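Local atomic coordinates of adhesin (PDB entry 5MY7), a protein that inhibits lysozyme and probably acts as an adhesin and antigen of the meningococcus. Residues A[42-47]-A[59-64]; A[90-95]-A[105-110]; A[30-35]-A[48-53]; A[37-42]-A[118-123]; A[70-75]-A[82-87]. All blocks are in the same frame, centred on the assembly; numbering follows the deposited sequence.

Contact 1 (A[42-47]-A[59-64])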
# COMPACT_ATOMS: atom_id res chain seq x y z
N LYS A 42 -1.52 -0.11 15.60
CA LYS A 42 -2.10 0.79 14.61
C LYS A 42 -2.91 -0.03 13.60
O LYS A 42 -2.55 -1.17 13.22
CB LYS A 42 -1.03 1.64 13.89
CG LYS A 42 -0.30 2.59 14.82
CD LYS A 42 0.50 3.68 14.12
CE LYS A 42 -0.39 4.69 13.45
NZ LYS A 42 0.39 5.67 12.59
N LYS A 43 -3.98 0.57 13.11
CA LYS A 43 -4.92 -0.06 12.17
C LYS A 43 -5.08 0.81 10.91
O LYS A 43 -5.13 2.02 11.00
CB LYS A 43 -6.29 -0.28 12.85
CG LYS A 43 -6.21 -1.35 13.94
CD LYS A 43 -7.46 -1.53 14.79
CE LYS A 43 -7.16 -2.51 15.94
NZ LYS A 43 -6.22 -1.95 16.96
N VAL A 44 -5.07 0.17 9.76
CA VAL A 44 -5.26 0.89 8.50
C VAL A 44 -6.03 0.04 7.47
O VAL A 44 -5.77 -1.19 7.37
CB VAL A 44 -3.88 1.41 7.94
CG1 VAL A 44 -2.91 0.28 7.56
CG2 VAL A 44 -4.08 2.37 6.75
N LYS A 45 -6.91 0.70 6.71
CA LYS A 45 -7.67 0.09 5.64
C LYS A 45 -7.13 0.63 4.30
O LYS A 45 -7.10 1.87 4.10
CB LYS A 45 -9.16 0.43 5.80
CG LYS A 45 -10.13 -0.31 4.92
CD LYS A 45 -11.60 -0.03 5.32
CE LYS A 45 -12.02 1.46 5.14
NZ LYS A 45 -11.73 2.17 3.80
N VAL A 46 -6.79 -0.29 3.39
CA VAL A 46 -6.22 0.10 2.08
C VAL A 46 -7.04 -0.50 0.96
O VAL A 46 -7.37 -1.70 0.98
CB VAL A 46 -4.73 -0.38 1.91
CG1 VAL A 46 -4.13 0.12 0.57
CG2 VAL A 46 -3.90 0.09 3.09
N THR A 47 -7.37 0.34 -0.04
CA THR A 47 -8.10 -0.04 -1.24
C THR A 47 -7.15 -0.04 -2.44
O THR A 47 -6.49 0.98 -2.69
CB THR A 47 -9.31 0.88 -1.46
OG1 THR A 47 -10.19 0.80 -0.33
CG2 THR A 47 -10.08 0.48 -2.76
N ALA A 59 -2.83 2.39 -4.64
CA ALA A 59 -3.23 2.01 -3.25
C ALA A 59 -3.75 3.25 -2.57
O ALA A 59 -3.08 4.29 -2.58
CB ALA A 59 -2.03 1.45 -2.48
N SER A 60 -4.94 3.18 -1.95
CA SER A 60 -5.58 4.34 -1.27
C SER A 60 -5.79 3.96 0.22
O SER A 60 -6.56 3.03 0.52
CB SER A 60 -6.94 4.68 -1.97
OG SER A 60 -7.60 5.73 -1.33
N ALA A 61 -5.10 4.66 1.13
CA ALA A 61 -5.12 4.34 2.59
C ALA A 61 -5.82 5.49 3.31
O ALA A 61 -5.61 6.68 2.98
CB ALA A 61 -3.68 4.26 3.11
N VAL A 62 -6.65 5.17 4.30
CA VAL A 62 -7.28 6.23 5.09
C VAL A 62 -6.36 6.50 6.31
O VAL A 62 -6.15 5.60 7.14
CB VAL A 62 -8.71 5.82 5.54
CG1 VAL A 62 -9.28 6.95 6.37
CG2 VAL A 62 -9.56 5.56 4.29
N ILE A 63 -5.76 7.70 6.37
CA ILE A 63 -4.77 8.07 7.39
C ILE A 63 -5.32 9.34 8.08
O ILE A 63 -5.62 10.36 7.39
CB ILE A 63 -3.35 8.29 6.78
CG1 ILE A 63 -2.90 7.00 6.07
CG2 ILE A 63 -2.39 8.75 7.90
CD1 ILE A 63 -1.59 7.20 5.28
N ASN A 64 -5.56 9.27 9.38
CA ASN A 64 -6.29 10.38 10.13
C ASN A 64 -7.57 10.81 9.46
O ASN A 64 -7.93 12.01 9.41
CB ASN A 64 -5.35 11.55 10.27
CG ASN A 64 -4.12 11.21 11.11
OD1 ASN A 64 -2.98 11.53 10.77
ND2 ASN A 64 -4.35 10.55 12.22
O HOH W 1 -7.68 3.33 7.81

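Contact 2 (A[90-95]-A[105-110])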
# COMPACT_ATOMS: atom_id res chain seq x y z
N TYR A 90 3.32 10.10 0.88
CA TYR A 90 3.32 8.80 1.56
C TYR A 90 3.74 7.72 0.55
O TYR A 90 3.36 7.78 -0.65
CB TYR A 90 1.94 8.46 2.18
CG TYR A 90 1.64 9.26 3.45
CD1 TYR A 90 1.05 10.52 3.38
CD2 TYR A 90 1.90 8.73 4.70
CE1 TYR A 90 0.79 11.24 4.54
CE2 TYR A 90 1.64 9.44 5.87
CZ TYR A 90 1.08 10.71 5.78
OH TYR A 90 0.80 11.43 6.92
N VAL A 91 4.42 6.67 1.05
CA VAL A 91 4.88 5.55 0.21
C VAL A 91 4.52 4.22 0.86
O VAL A 91 4.91 3.94 2.02
CB VAL A 91 6.42 5.64 -0.03
CG1 VAL A 91 6.93 4.42 -0.81
CG2 VAL A 91 6.76 6.94 -0.79
N LEU A 92 3.80 3.39 0.10
CA LEU A 92 3.40 2.04 0.55
C LEU A 92 4.27 0.98 -0.13
O LEU A 92 4.39 0.99 -1.36
CB LEU A 92 1.91 1.80 0.33
CG LEU A 92 1.28 0.49 0.89
CD1 LEU A 92 -0.20 0.70 1.16
CD2 LEU A 92 1.45 -0.76 0.03
N GLY A 93 4.83 0.06 0.66
CA GLY A 93 5.59 -1.08 0.13
C GLY A 93 4.96 -2.43 0.52
O GLY A 93 4.48 -2.60 1.68
N THR A 94 4.88 -3.34 -0.45
CA THR A 94 4.26 -4.66 -0.28
C THR A 94 4.91 -5.69 -1.19
O THR A 94 5.96 -5.39 -1.79
CB THR A 94 2.74 -4.59 -0.46
OG1 THR A 94 2.12 -5.83 -0.02
CG2 THR A 94 2.34 -4.28 -1.88
N GLY A 95 4.37 -6.90 -1.25
CA GLY A 95 4.84 -7.91 -2.17
C GLY A 95 4.29 -7.77 -3.58
O GLY A 95 3.96 -6.67 -4.06
N GLN A 105 -0.50 -10.51 1.49
CA GLN A 105 0.76 -9.78 1.54
C GLN A 105 0.86 -8.88 2.79
O GLN A 105 -0.15 -8.24 3.15
CB GLN A 105 0.95 -8.88 0.29
CG GLN A 105 0.99 -9.62 -1.03
CD GLN A 105 1.94 -10.80 -1.02
OE1 GLN A 105 3.12 -10.64 -0.79
NE2 GLN A 105 1.41 -12.02 -1.26
N PRO A 106 2.03 -8.82 3.44
CA PRO A 106 2.24 -7.79 4.46
C PRO A 106 2.44 -6.41 3.81
O PRO A 106 2.81 -6.36 2.62
CB PRO A 106 3.51 -8.26 5.16
CG PRO A 106 4.32 -8.86 4.01
CD PRO A 106 3.29 -9.52 3.10
N ILE A 107 2.26 -5.32 4.55
CA ILE A 107 2.56 -3.97 4.04
C ILE A 107 3.33 -3.12 5.04
O ILE A 107 3.38 -3.43 6.26
CB ILE A 107 1.30 -3.18 3.56
CG1 ILE A 107 0.43 -2.62 4.72
CG2 ILE A 107 0.47 -3.97 2.57
CD1 ILE A 107 -0.63 -1.59 4.27
N MET A 108 3.93 -2.04 4.55
CA MET A 108 4.42 -0.92 5.38
C MET A 108 4.11 0.39 4.70
O MET A 108 3.98 0.41 3.45
CB MET A 108 5.90 -1.05 5.68
CG MET A 108 6.78 -1.03 4.41
SD MET A 108 8.54 -1.36 4.71
CE MET A 108 8.72 -2.96 5.39
N ILE A 109 3.94 1.47 5.49
CA ILE A 109 3.71 2.82 4.95
C ILE A 109 4.67 3.79 5.63
O ILE A 109 4.76 3.87 6.89
CB ILE A 109 2.25 3.32 5.13
CG1 ILE A 109 1.23 2.34 4.49
CG2 ILE A 109 2.06 4.71 4.53
CD1 ILE A 109 -0.24 2.62 4.79
N THR A 110 5.41 4.56 4.78
CA THR A 110 6.35 5.55 5.21
C THR A 110 5.78 6.94 4.93
O THR A 110 5.20 7.19 3.88
CB THR A 110 7.71 5.34 4.49
OG1 THR A 110 8.22 4.02 4.73
CG2 THR A 110 8.74 6.32 4.99
O HOH W 2 7.16 2.19 2.90

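Contact 3 (A[30-35]-A[48-53])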
# COMPACT_ATOMS: atom_id res chain seq x y z
N ALA A 30 -11.77 -2.03 -11.17
CA ALA A 30 -12.08 -2.97 -10.04
C ALA A 30 -11.26 -2.61 -8.80
O ALA A 30 -10.04 -2.46 -8.89
CB ALA A 30 -11.81 -4.42 -10.45
N LYS A 31 -11.94 -2.49 -7.66
CA LYS A 31 -11.34 -2.18 -6.35
C LYS A 31 -11.46 -3.37 -5.40
O LYS A 31 -12.46 -4.08 -5.42
CB LYS A 31 -12.06 -0.99 -5.71
CG LYS A 31 -12.05 0.30 -6.51
CD LYS A 31 -12.84 1.38 -5.79
CE LYS A 31 -12.91 2.61 -6.65
NZ LYS A 31 -13.71 3.66 -5.97
N LYS A 32 -10.42 -3.54 -4.57
CA LYS A 32 -10.46 -4.52 -3.45
C LYS A 32 -9.87 -3.88 -2.18
O LYS A 32 -8.81 -3.25 -2.24
CB LYS A 32 -9.64 -5.80 -3.76
CG LYS A 32 -10.01 -6.57 -5.02
CD LYS A 32 -11.38 -7.25 -4.92
CE LYS A 32 -11.84 -7.73 -6.29
NZ LYS A 32 -13.25 -8.19 -6.19
N THR A 33 -10.51 -4.10 -1.04
CA THR A 33 -10.10 -3.46 0.23
C THR A 33 -9.60 -4.50 1.23
O THR A 33 -10.24 -5.56 1.38
CB THR A 33 -11.26 -2.63 0.81
OG1 THR A 33 -11.64 -1.60 -0.14
CG2 THR A 33 -10.89 -1.97 2.14
N VAL A 34 -8.50 -4.19 1.90
CA VAL A 34 -7.89 -5.05 2.93
C VAL A 34 -7.72 -4.21 4.22
O VAL A 34 -7.24 -3.05 4.16
CB VAL A 34 -6.51 -5.65 2.49
CG1 VAL A 34 -5.93 -6.55 3.57
CG2 VAL A 34 -6.67 -6.38 1.18
N SER A 35 -8.13 -4.80 5.37
CA SER A 35 -7.89 -4.18 6.69
C SER A 35 -6.69 -4.83 7.36
O SER A 35 -6.58 -6.07 7.35
CB SER A 35 -9.16 -4.30 7.59
OG SER A 35 -10.20 -3.55 7.00
N TYR A 48 -7.08 -1.18 -3.13
CA TYR A 48 -6.25 -1.35 -4.31
C TYR A 48 -7.10 -1.32 -5.56
O TYR A 48 -8.15 -2.03 -5.64
CB TYR A 48 -5.44 -2.65 -4.24
CG TYR A 48 -4.58 -2.79 -2.99
CD1 TYR A 48 -3.30 -2.20 -2.93
CD2 TYR A 48 -5.02 -3.44 -1.84
CE1 TYR A 48 -2.51 -2.27 -1.80
CE2 TYR A 48 -4.23 -3.53 -0.71
CZ TYR A 48 -2.98 -2.94 -0.68
OH TYR A 48 -2.16 -3.02 0.44
N GLY A 49 -6.65 -0.54 -6.55
CA GLY A 49 -7.23 -0.57 -7.90
C GLY A 49 -6.53 -1.54 -8.84
O GLY A 49 -5.29 -1.65 -8.83
N PHE A 50 -7.34 -2.25 -9.64
CA PHE A 50 -6.85 -3.25 -10.59
C PHE A 50 -7.37 -2.98 -12.00
O PHE A 50 -8.55 -2.71 -12.12
CB PHE A 50 -7.35 -4.63 -10.19
CG PHE A 50 -6.66 -5.22 -8.97
CD1 PHE A 50 -5.53 -6.02 -9.11
CD2 PHE A 50 -7.17 -5.01 -7.70
CE1 PHE A 50 -4.90 -6.58 -8.01
CE2 PHE A 50 -6.56 -5.57 -6.60
CZ PHE A 50 -5.42 -6.34 -6.74
N ASN A 51 -6.49 -2.97 -13.01
CA ASN A 51 -6.91 -2.71 -14.41
C ASN A 51 -7.37 -4.01 -15.09
O ASN A 51 -7.31 -5.08 -14.46
CB ASN A 51 -5.83 -1.95 -15.20
CG ASN A 51 -4.67 -2.82 -15.66
OD1 ASN A 51 -4.55 -3.98 -15.28
ND2 ASN A 51 -3.79 -2.22 -16.47
N LYS A 52 -7.74 -3.93 -16.36
CA LYS A 52 -8.22 -5.10 -17.12
C LYS A 52 -7.13 -6.13 -17.48
O LYS A 52 -7.43 -7.23 -17.94
CB LYS A 52 -8.97 -4.66 -18.38
CG LYS A 52 -10.16 -3.80 -18.07
CD LYS A 52 -10.79 -3.19 -19.34
CE LYS A 52 -11.64 -1.98 -18.96
NZ LYS A 52 -11.95 -1.04 -20.08
N GLN A 53 -5.86 -5.73 -17.32
CA GLN A 53 -4.73 -6.65 -17.43
C GLN A 53 -4.49 -7.41 -16.13
O GLN A 53 -3.57 -8.24 -16.09
CB GLN A 53 -3.42 -5.90 -17.71
CG GLN A 53 -3.37 -4.93 -18.88
CD GLN A 53 -2.08 -4.12 -18.88
OE1 GLN A 53 -1.81 -3.31 -17.97
NE2 GLN A 53 -1.25 -4.36 -19.87

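Contact 4 (A[37-42]-A[118-123])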
# COMPACT_ATOMS: atom_id res chain seq x y z
N VAL A 37 -3.63 -4.83 10.78
CA VAL A 37 -3.15 -4.49 12.15
C VAL A 37 -1.61 -4.47 12.05
O VAL A 37 -0.96 -5.40 11.49
CB VAL A 37 -3.69 -5.48 13.22
CG1 VAL A 37 -5.19 -5.44 13.28
CG2 VAL A 37 -3.26 -6.90 12.96
N CYS A 38 -1.03 -3.41 12.63
CA CYS A 38 0.40 -3.12 12.55
C CYS A 38 1.04 -3.05 13.94
O CYS A 38 0.36 -3.27 14.98
CB CYS A 38 0.59 -1.80 11.79
SG CYS A 38 -0.38 -1.59 10.27
N GLN A 39 2.35 -2.74 13.97
CA GLN A 39 3.07 -2.47 15.26
C GLN A 39 2.38 -1.35 16.06
O GLN A 39 1.79 -0.43 15.45
CB GLN A 39 4.50 -2.04 14.98
CG GLN A 39 5.48 -3.15 15.09
CD GLN A 39 6.91 -2.66 14.97
OE1 GLN A 39 7.25 -1.57 15.43
NE2 GLN A 39 7.75 -3.49 14.36
N GLN A 40 2.44 -1.48 17.41
CA GLN A 40 1.79 -0.56 18.37
C GLN A 40 0.28 -0.53 18.23
O GLN A 40 -0.38 0.44 18.65
CB GLN A 40 2.34 0.86 18.24
CG GLN A 40 3.85 0.96 18.44
CD GLN A 40 4.48 2.27 17.97
OE1 GLN A 40 3.78 3.21 17.53
NE2 GLN A 40 5.83 2.34 18.06
N GLY A 41 -0.28 -1.59 17.64
CA GLY A 41 -1.71 -1.65 17.46
C GLY A 41 -2.34 -0.70 16.47
O GLY A 41 -3.59 -0.52 16.48
N LYS A 42 -1.52 -0.11 15.60
CA LYS A 42 -2.10 0.79 14.61
C LYS A 42 -2.91 -0.03 13.60
O LYS A 42 -2.55 -1.17 13.22
CB LYS A 42 -1.03 1.64 13.89
CG LYS A 42 -0.30 2.59 14.82
CD LYS A 42 0.50 3.68 14.12
CE LYS A 42 -0.39 4.69 13.45
NZ LYS A 42 0.39 5.67 12.59
N PHE A 118 3.37 3.08 9.61
CA PHE A 118 2.62 1.82 9.73
C PHE A 118 3.64 0.71 9.42
O PHE A 118 4.08 0.56 8.25
CB PHE A 118 1.43 1.78 8.75
CG PHE A 118 0.35 2.82 9.06
CD1 PHE A 118 0.44 4.12 8.57
CD2 PHE A 118 -0.75 2.51 9.88
CE1 PHE A 118 -0.50 5.08 8.88
CE2 PHE A 118 -1.68 3.50 10.18
CZ PHE A 118 -1.57 4.77 9.69
N LYS A 119 4.04 -0.02 10.46
CA LYS A 119 5.19 -0.95 10.38
C LYS A 119 4.72 -2.38 10.60
O LYS A 119 3.87 -2.65 11.48
CB LYS A 119 6.32 -0.52 11.38
CG LYS A 119 7.60 -1.31 11.21
CD LYS A 119 8.76 -0.65 11.95
CE LYS A 119 9.97 -1.56 11.85
NZ LYS A 119 10.32 -1.88 10.42
N ASP A 120 5.21 -3.32 9.77
CA ASP A 120 4.92 -4.77 9.99
C ASP A 120 3.42 -5.06 10.05
O ASP A 120 2.92 -5.78 10.94
CB ASP A 120 5.58 -5.31 11.28
CG ASP A 120 7.08 -5.38 11.24
OD1 ASP A 120 7.70 -5.20 10.17
OD2 ASP A 120 7.64 -5.67 12.32
N CYS A 121 2.71 -4.55 9.05
CA CYS A 121 1.26 -4.70 8.98
C CYS A 121 0.85 -6.05 8.35
O CYS A 121 1.38 -6.42 7.30
CB CYS A 121 0.65 -3.59 8.16
SG CYS A 121 1.02 -1.91 8.69
N SER A 122 -0.08 -6.78 8.98
CA SER A 122 -0.62 -8.02 8.38
C SER A 122 -2.16 -7.90 8.27
O SER A 122 -2.80 -7.21 9.10
CB SER A 122 -0.22 -9.27 9.15
OG SER A 122 -0.63 -9.11 10.45
N PRO A 123 -2.76 -8.53 7.25
CA PRO A 123 -4.23 -8.49 7.08
C PRO A 123 -5.06 -9.06 8.25
O PRO A 123 -4.60 -10.08 8.82
CB PRO A 123 -4.45 -9.33 5.80
CG PRO A 123 -3.10 -9.42 5.13
CD PRO A 123 -2.07 -9.29 6.19
O HOH W 3 2.83 0.65 13.00

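Contact 5 (A[70-75]-A[82-87])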
# COMPACT_ATOMS: atom_id res chain seq x y z
N MET A 70 -2.13 6.76 -3.55
CA MET A 70 -0.71 6.58 -3.96
C MET A 70 -0.63 5.78 -5.27
O MET A 70 -0.95 4.58 -5.30
CB MET A 70 0.03 5.84 -2.84
CG MET A 70 0.05 6.59 -1.50
SD MET A 70 0.65 5.61 -0.09
CE MET A 70 -0.91 4.82 0.30
N PRO A 71 -0.27 6.44 -6.39
CA PRO A 71 -0.20 5.71 -7.67
C PRO A 71 0.91 4.65 -7.67
O PRO A 71 1.97 4.90 -7.07
CB PRO A 71 0.20 6.79 -8.68
CG PRO A 71 0.90 7.82 -7.87
CD PRO A 71 0.14 7.84 -6.57
N VAL A 72 0.73 3.54 -8.37
CA VAL A 72 1.79 2.52 -8.46
C VAL A 72 3.06 3.18 -9.04
O VAL A 72 2.99 4.04 -9.96
CB VAL A 72 1.34 1.28 -9.23
CG1 VAL A 72 1.15 1.57 -10.72
CG2 VAL A 72 2.27 0.08 -9.00
N ASN A 73 4.20 2.78 -8.48
CA ASN A 73 5.47 3.32 -8.91
C ASN A 73 6.22 2.21 -9.66
O ASN A 73 6.90 1.35 -9.05
CB ASN A 73 6.25 3.85 -7.69
CG ASN A 73 7.47 4.63 -8.10
OD1 ASN A 73 8.15 4.28 -9.08
ND2 ASN A 73 7.72 5.70 -7.40
N LEU A 74 6.10 2.23 -10.98
CA LEU A 74 6.70 1.14 -11.77
C LEU A 74 8.21 1.18 -11.76
O LEU A 74 8.87 0.09 -11.79
CB LEU A 74 6.20 1.15 -13.23
CG LEU A 74 4.70 1.02 -13.40
CD1 LEU A 74 4.32 1.18 -14.87
CD2 LEU A 74 4.21 -0.30 -12.83
N ASP A 75 8.80 2.38 -11.71
CA ASP A 75 10.30 2.50 -11.72
C ASP A 75 10.96 1.89 -10.51
O ASP A 75 12.08 1.38 -10.60
CB ASP A 75 10.69 3.98 -11.74
CG ASP A 75 10.46 4.63 -13.07
OD1 ASP A 75 10.03 3.96 -14.05
OD2 ASP A 75 10.76 5.85 -13.14
N THR A 82 6.41 -4.45 -4.54
CA THR A 82 5.68 -3.38 -5.23
C THR A 82 5.66 -2.12 -4.34
O THR A 82 5.35 -2.23 -3.14
CB THR A 82 4.23 -3.79 -5.58
OG1 THR A 82 4.21 -5.07 -6.27
CG2 THR A 82 3.53 -2.76 -6.46
N PHE A 83 5.95 -0.95 -4.94
CA PHE A 83 5.86 0.36 -4.28
C PHE A 83 4.79 1.21 -4.94
O PHE A 83 4.58 1.17 -6.19
CB PHE A 83 7.19 1.10 -4.29
CG PHE A 83 8.20 0.52 -3.33
CD1 PHE A 83 8.16 0.85 -1.99
CD2 PHE A 83 9.22 -0.31 -3.80
CE1 PHE A 83 9.09 0.35 -1.11
CE2 PHE A 83 10.14 -0.83 -2.91
CZ PHE A 83 10.06 -0.49 -1.58
N TYR A 84 4.08 1.95 -4.09
CA TYR A 84 3.10 2.99 -4.47
C TYR A 84 3.50 4.34 -3.88
O TYR A 84 3.91 4.38 -2.69
CB TYR A 84 1.69 2.63 -3.99
CG TYR A 84 1.18 1.26 -4.41
CD1 TYR A 84 1.54 0.11 -3.72
CD2 TYR A 84 0.33 1.10 -5.47
CE1 TYR A 84 1.07 -1.14 -4.06
CE2 TYR A 84 -0.13 -0.15 -5.85
CZ TYR A 84 0.22 -1.28 -5.14
OH TYR A 84 -0.27 -2.56 -5.45
N GLY A 85 3.35 5.44 -4.64
CA GLY A 85 3.62 6.80 -4.14
C GLY A 85 4.78 7.46 -4.85
O GLY A 85 5.48 6.83 -5.63
N LYS A 86 4.93 8.74 -4.57
CA LYS A 86 5.93 9.59 -5.21
C LYS A 86 6.78 10.33 -4.16
O LYS A 86 6.35 10.46 -3.01
CB LYS A 86 5.26 10.54 -6.23
CG LYS A 86 4.37 11.63 -5.68
CD LYS A 86 3.54 12.34 -6.79
CE LYS A 86 2.22 12.93 -6.29
NZ LYS A 86 2.36 13.81 -5.08
N GLU A 87 7.95 10.85 -4.57
CA GLU A 87 8.81 11.59 -3.63
C GLU A 87 8.08 12.76 -3.07
O GLU A 87 7.51 13.57 -3.82
CB GLU A 87 10.11 12.11 -4.28
CG GLU A 87 11.05 12.93 -3.32
CD GLU A 87 11.46 12.21 -2.00
OE1 GLU A 87 11.70 11.05 -2.12
OE2 GLU A 87 11.61 12.75 -0.82

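Contact 1 (A[42-47]-A[59-64])
Val46 carries CG1 anti to its backbone N (chi1 -176°), and this sets the methyl 3.9 Å from Ala59 CB. Its CG2, beside the backbone N, touches Ala61 CB instead. Ala61 CB is met a second time by Val44 CG2, at 4.1 Å. Both valines thus touch the methyl of the small alanine on the facing strand. Val46 and Ala59 of this buried face pack against Leu92 of strand 91-94. On the other face, Lys45 bends at chi3 (64°) and chi4. The chain lies beside Val62, with NZ 4.1 Å from Val62 CG2. Thr47 and Ser60 also lie on this face, where Thr47 OG1 bonds to Thr33 and Ser60 OG to Arg67. Their backbones form a hydrogen-bonded pair: Thr47 N reaches Ser60 O at 2.9 Å, and Ser60 N reaches Thr47 O at 2.8 Å. Further along the strands the bonding weakens. The bond from Val62 N to Lys45 O is weak, at 3.3 Å, and a water then joins Lys45 N to Val62 O. Strands 43-50 and 56-63 thus separate toward Lys43 and Ile63, with water bridging the gap. The arrangement is that of a twisted antiparallel beta hairpin at the centre of a four-stranded sheet.

Contact 2 (A[90-95]-A[105-110])
Leu92 faces Ile109 across a non-hydrogen-bonded pair of an antiparallel beta sheet, in which strands 91-94 and 107-110 are the two inner strands of four. Backbone bonds flank this pair. Val91 and Thr110 exchange two, with Thr110 N to Val91 O at 2.9 Å and nearly straight at 172°. Gly93 and Met108 exchange two more. Between them, CA-H groups of Leu92 and Ile109 approach the same carbonyls, Met108 O and Val91 O.

The apolar contacts lie on the face turned to strand 43-50. Leu92 CD1 touches both isoleucines, 3.9 Å from Ile107 CD1 and 4.0 Å from Ile109 CG1. Ile109 CG2 turns the other way and meets Tyr90 CD2 at 4.0 Å. Val46 packs against Leu92 and Ile107 from the other sheet.

The polar contacts lie elsewhere. On the opposite face a water donates to Val91 O and also bonds Thr110 OG1, and Met108 lies close to a bound PEG molecule, probably from the crystallisation liquor. At the far end the strands part, and a side chain replaces the backbone donor. Thr94 OG1 is anti to its backbone N (chi1 -168°) and points across the contact. It donates to Pro106 O at 2.8 Å, tilted 31° from the carbonyl plane, while Gln105 CB packs 3.3 Å from the same hydroxyl oxygen, Thr94 OG1.

Contact 3 (A[30-35]-A[48-53])
Lys32 and Tyr48 form a hydrogen-bonded antiparallel pair, and their backbones exchange two hydrogen bonds. Tyr48 N to Lys32 O is 2.8 Å and almost straight, at 173°. Lys32 N to Tyr48 O is 2.9 Å. Two residues on, Phe50 N reaches Ala30 O at 2.8 Å and meets it nearly along the C=O axis. The return bond, from Ala30 N to Phe50 O, is weak at 3.4 Å, where the modelled chain begins. Between the bonded pairs, Lys31 CA and Gly49 CA make CA-H contacts with Tyr48 O and Ala30 O.

This is the open end of the hairpin made by strands 31-37 and 43-50. Strand 31-37 is an outer strand of its four-stranded sheet, and strand 43-50 lies between it and strand 56-63.

The side-chain contacts mostly involve the two aromatic rings. Lys32 crosses Phe50 at about a right angle. Its CG lies 3.9 Å from Phe50 CE2, so it is the aliphatic base of the lysine that packs there. The chain bends at chi2 (-68°), and its ammonium end departs from strand 43-50. Ala30 O lies near the plane of the Phe50 ring, at its edge. Val34 CG2 likewise approaches the edge of the Tyr48 ring, 4.2 Å from CE2. Tyr48 is buried, and its OH is hydrogen-bonded to Tyr36 OH.

Within segment 48-53, Asn51 ND2 donates to Gln53 OE1 at 2.7 Å. Just after the strand, Asn51 OD1 takes a bond from Leu55 N and a weak one from Gln53 N.

Contact 4 (A[37-42]-A[118-123])
Lys42 crosses the Phe118 ring at about a right angle. Its CB starts 4.1 Å from Phe118 CD2. The chain bends at chi3 (70°), which places CE over the ring off-centre, in a CH-pi contact closest to CE2. NZ then lies over the same ring, 3.9 Å from its centroid and 20° off the normal, in a cation-pi contact. NZ is also hydrogen-bonded to Val117 O. Cys38 SG meets the edge of the Phe118 ring in a sulfur-aromatic contact, 4.1 Å from CD2. That sulfur is bonded to Cys121 SG at 2.1 Å, with a disulfide torsion of 102°. Backbone bonds flank the bridge. Val37 and Ser122 exchange two, and on the other side Gln39 N meets Lys119 O at 2.9 Å, almost perfectly straight. Gln39 lies alongside Lys119, and its NE2 donates to Asp120 OD2 at 3.0 Å from above the carboxylate plane. A water joins Gln39 O to Lys119 N. The disulfide covalently ties the loop after strand 31-37 to strand 116-121 near the C-terminus. It fixes the two sheets to each other at this point. The ring face and the carbonyl together offer the ammonium group an electron-rich seat, which probably steadies its charge.

Contact 5 (A[70-75]-A[82-87])
Tyr84 packs closely against the backbone of 70-72. Its CB lies 3.5 Å from Met70 O and 3.8 Å from Met70 CB. Its CD2 lies 3.6 Å from Val72 CA, and CE2 meets CB and CG2 of Val72. The ring crosses the valine obliquely, with Pro71 C near its plane at the edge. Gly85 fits closely beside Met70. At its phi of 115° and psi of 171° a CB would press on the preceding carbonyl oxygen, so the backbone shape itself favours glycine. Gly85 N donates to Pro71 O at 2.8 Å, and Asn73 N donates to Phe83 O at the same length.

The outer side is looser. Asn73 reaches across it with CG anti to the backbone N (chi1 -170°), and its ND2 donates to Gly85 O at 3.1 Å, nearly in line with that carbonyl. Asn73 OD1 accepts from Lys76 N, so both ends of the amide are used and its rotation is set. A bound PEG molecule, again probably from the crystallisation liquor, lies close to this side chain, and Pro71 is exposed. Val72 CG2 touches Thr82 CG2 at 4.0 Å.

The contact joins the edges of the two sheets. Met70 pairs with Ala59 of strand 56-63, while Thr82 and Tyr84 pair with strand 91-94, and Tyr84 OH bonds to Thr56.

How the contacts relate
Contacts 1 and 3 share strand 43-50 and lie in the first sheet, with centres about 14 Å apart. Contact 2 lies in the second sheet. Its centre is about 11 Å from that of contact 1, and side chains of the two sheets pack together between them. Contacts 4 and 5 join the sheets at places on opposite sides of the chain's centre, with centres about 20 Å apart. Along the chain, contacts 3 and 1 interleave, then contact 5 closes before contact 2 opens. Contact 4 closes a loop that holds contacts 1, 2 and 5. The two sheets of this small all-beta domain are thus joined at one end by a disulfide as well as hydrogen bonds, and at the other by hydrogen bonds and packing.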